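Local coordinates for protein transcription factor SKN7 (Chaetomium thermophilum, PDB 5D5W) that probably acts as a trimeric, sequence-specific transcription factor in osmotic and oxidative stress responses, binding heat-shock-element DNA here through its HSF-type domain, at residues B[21-26]-B[88-93]. Numbering follows the deposited sequence.
Sequences VRWSDD and PEFRAD
Trp23, the last residue of strand 21-23, faces Ala92 in the irregular loop 88-93 with their CA atoms 7.1 Å apart; no backbone bond links the two segments, and the contact is made chiefly by the indole of Trp23. The Trp23 side chain leaves with CG anti to its carbonyl carbon (chi1 -67°), which lays the ring system against the loop. The methyl of Ala92 sits over one face of the indole in a CH-pi contact, Ala92 CB lying 3.8 Å from the centroid of the Trp23 five-membered ring and 12° off its normal. Trp23 CH2 reaches to 3.4 Å from Arg91 C, so the peptide between Arg91 and Ala92 is also covered. Trp23 CH2 also stands above one face of the Phe90 ring, toward its rim, 3.4 Å from Phe90 CE2; the Trp23 six-membered ring and the Phe90 ring meet obliquely, planes at 32°. CB of Arg91 is directed away from the strand, and Arg91 NE hydrogen-bonds Pro88 O at 3.0 Å within the loop. With an alanine at Trp23, the Ala92 methyl and the Phe90 ring would probably lose their shared apolar partner, opening a gap between strand and loop. Within this winged helix-turn-helix domain, Trp23 belongs to an outer strand of the antiparallel sheet; Tyr9 of helix 3-12 meets its ring and hydrogen-bonds Ala92 O, while Phe90 packs against Leu8 and Leu12 of that helix and Phe30 of strand 30-33.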
loop_
_atom_site.group_PDB
_atom_site.type_symbol
_atom_site.label_atom_id
_atom_site.label_comp_id
_atom_site.label_asym_id
_atom_site.label_seq_id
_atom_site.Cartn_x
_atom_site.Cartn_y
_atom_site.Cartn_z
ATOM N N VAL B 21 -3.415 5.009 14.738
ATOM C CA VAL B 21 -3.947 6.193 14.054
ATOM C C VAL B 21 -4.303 7.262 15.086
ATOM O O VAL B 21 -5.081 6.992 16.012
ATOM C CB VAL B 21 -5.219 5.872 13.235
ATOM C CG1 VAL B 21 -5.748 7.119 12.530
ATOM C CG2 VAL B 21 -4.941 4.792 12.216
ATOM N N ARG B 22 -3.753 8.470 14.921
ATOM C CA ARG B 22 -4.040 9.581 15.839
ATOM C C ARG B 22 -3.805 10.953 15.215
ATOM O O ARG B 22 -3.182 11.067 14.167
ATOM C CB ARG B 22 -3.185 9.452 17.105
ATOM C CG ARG B 22 -1.681 9.571 16.880
ATOM C CD ARG B 22 -0.929 9.564 18.204
ATOM N NE ARG B 22 0.520 9.711 18.057
ATOM C CZ ARG B 22 1.357 8.744 17.673
ATOM N NH1 ARG B 22 0.910 7.524 17.362
ATOM N NH2 ARG B 22 2.658 9.003 17.586
ATOM N N TRP B 23 -4.302 11.991 15.884
ATOM C CA TRP B 23 -4.006 13.376 15.520
ATOM C C TRP B 23 -2.543 13.685 15.794
ATOM O O TRP B 23 -1.952 13.182 16.754
ATOM C CB TRP B 23 -4.854 14.369 16.328
ATOM C CG TRP B 23 -6.327 14.355 16.041
ATOM C CD1 TRP B 23 -7.304 13.792 16.808
ATOM C CD2 TRP B 23 -6.992 14.949 14.920
ATOM N NE1 TRP B 23 -8.539 13.983 16.226
ATOM C CE2 TRP B 23 -8.374 14.693 15.067
ATOM C CE3 TRP B 23 -6.555 15.667 13.801
ATOM C CZ2 TRP B 23 -9.318 15.127 14.142
ATOM C CZ3 TRP B 23 -7.499 16.108 12.880
ATOM C CH2 TRP B 23 -8.863 15.837 13.061
ATOM N N SER B 24 -1.965 14.531 14.954
ATOM C CA SER B 24 -0.641 15.069 15.206
ATOM C C SER B 24 -0.733 15.970 16.423
ATOM O O SER B 24 -1.737 16.649 16.620
ATOM C CB SER B 24 -0.144 15.878 14.009
ATOM O OG SER B 24 -0.701 17.180 14.007
ATOM N N ASP B 25 0.325 15.978 17.226
ATOM C CA ASP B 25 0.391 16.755 18.476
ATOM C C ASP B 25 -0.306 18.125 18.395
ATOM O O ASP B 25 -1.103 18.480 19.276
ATOM C CB ASP B 25 1.857 16.940 18.883
ATOM C CG ASP B 25 2.618 15.625 18.922
ATOM O OD1 ASP B 25 2.229 14.732 19.711
ATOM O OD2 ASP B 25 3.592 15.489 18.147
ATOM N N ASP B 26 0.004 18.873 17.335
ATOM C CA ASP B 26 -0.665 20.136 17.031
ATOM C C ASP B 26 -2.173 19.962 17.031
ATOM O O ASP B 26 -2.887 20.651 17.761
ATOM C CB ASP B 26 -0.238 20.656 15.653
ATOM C CG ASP B 26 1.135 21.315 15.661
ATOM O OD1 ASP B 26 1.796 21.347 16.724
ATOM O OD2 ASP B 26 1.553 21.816 14.589
ATOM N N PRO B 88 -6.269 21.728 5.412
ATOM C CA PRO B 88 -6.315 22.957 6.217
ATOM C C PRO B 88 -7.539 23.084 7.132
ATOM O O PRO B 88 -7.449 23.696 8.194
ATOM C CB PRO B 88 -6.341 24.065 5.159
ATOM C CG PRO B 88 -5.694 23.468 3.959
ATOM C CD PRO B 88 -6.068 22.019 3.977
ATOM N N GLU B 89 -8.657 22.499 6.714
ATOM C CA GLU B 89 -9.937 22.610 7.403
ATOM C C GLU B 89 -10.320 21.370 8.231
ATOM O O GLU B 89 -11.371 21.360 8.880
ATOM C CB GLU B 89 -11.027 22.880 6.364
ATOM C CG GLU B 89 -10.735 24.068 5.449
ATOM C CD GLU B 89 -11.002 25.411 6.113
ATOM O OE1 GLU B 89 -12.191 25.776 6.239
ATOM O OE2 GLU B 89 -10.033 26.105 6.503
ATOM N N PHE B 90 -9.487 20.328 8.190
ATOM C CA PHE B 90 -9.668 19.110 9.004
ATOM C C PHE B 90 -8.731 19.222 10.199
ATOM O O PHE B 90 -7.526 19.006 10.068
ATOM C CB PHE B 90 -9.330 17.862 8.171
ATOM C CG PHE B 90 -9.617 16.542 8.856
ATOM C CD1 PHE B 90 -10.919 16.071 8.980
ATOM C CD2 PHE B 90 -8.583 15.743 9.320
ATOM C CE1 PHE B 90 -11.184 14.848 9.583
ATOM C CE2 PHE B 90 -8.845 14.521 9.917
ATOM C CZ PHE B 90 -10.146 14.073 10.049
ATOM N N ARG B 91 -9.283 19.598 11.350
ATOM C CA ARG B 91 -8.502 19.727 12.581
ATOM C C ARG B 91 -9.272 19.169 13.753
ATOM O O ARG B 91 -10.489 19.026 13.693
ATOM C CB ARG B 91 -8.176 21.181 12.880
ATOM C CG ARG B 91 -7.751 21.998 11.684
ATOM C CD ARG B 91 -7.002 23.224 12.152
ATOM N NE ARG B 91 -6.934 24.247 11.118
ATOM C CZ ARG B 91 -6.086 25.275 11.128
ATOM N NH1 ARG B 91 -5.209 25.427 12.122
ATOM N NH2 ARG B 91 -6.111 26.158 10.132
ATOM N N ALA B 92 -8.550 18.886 14.832
ATOM C CA ALA B 92 -9.123 18.227 16.008
ATOM C C ALA B 92 -10.261 19.022 16.671
ATOM O O ALA B 92 -11.260 18.441 17.102
ATOM C CB ALA B 92 -8.022 17.931 17.019
ATOM N N ASP B 93 -10.099 20.344 16.741
ATOM C CA ASP B 93 -11.094 21.240 17.355
ATOM C C ASP B 93 -12.141 21.760 16.351
ATOM O O ASP B 93 -13.314 21.910 16.697
ATOM C CB ASP B 93 -10.397 22.417 18.048
ATOM C CG ASP B 93 -9.215 22.948 17.255
ATOM O OD1 ASP B 93 -9.349 24.019 16.619
ATOM O OD2 ASP B 93 -8.157 22.273 17.250
#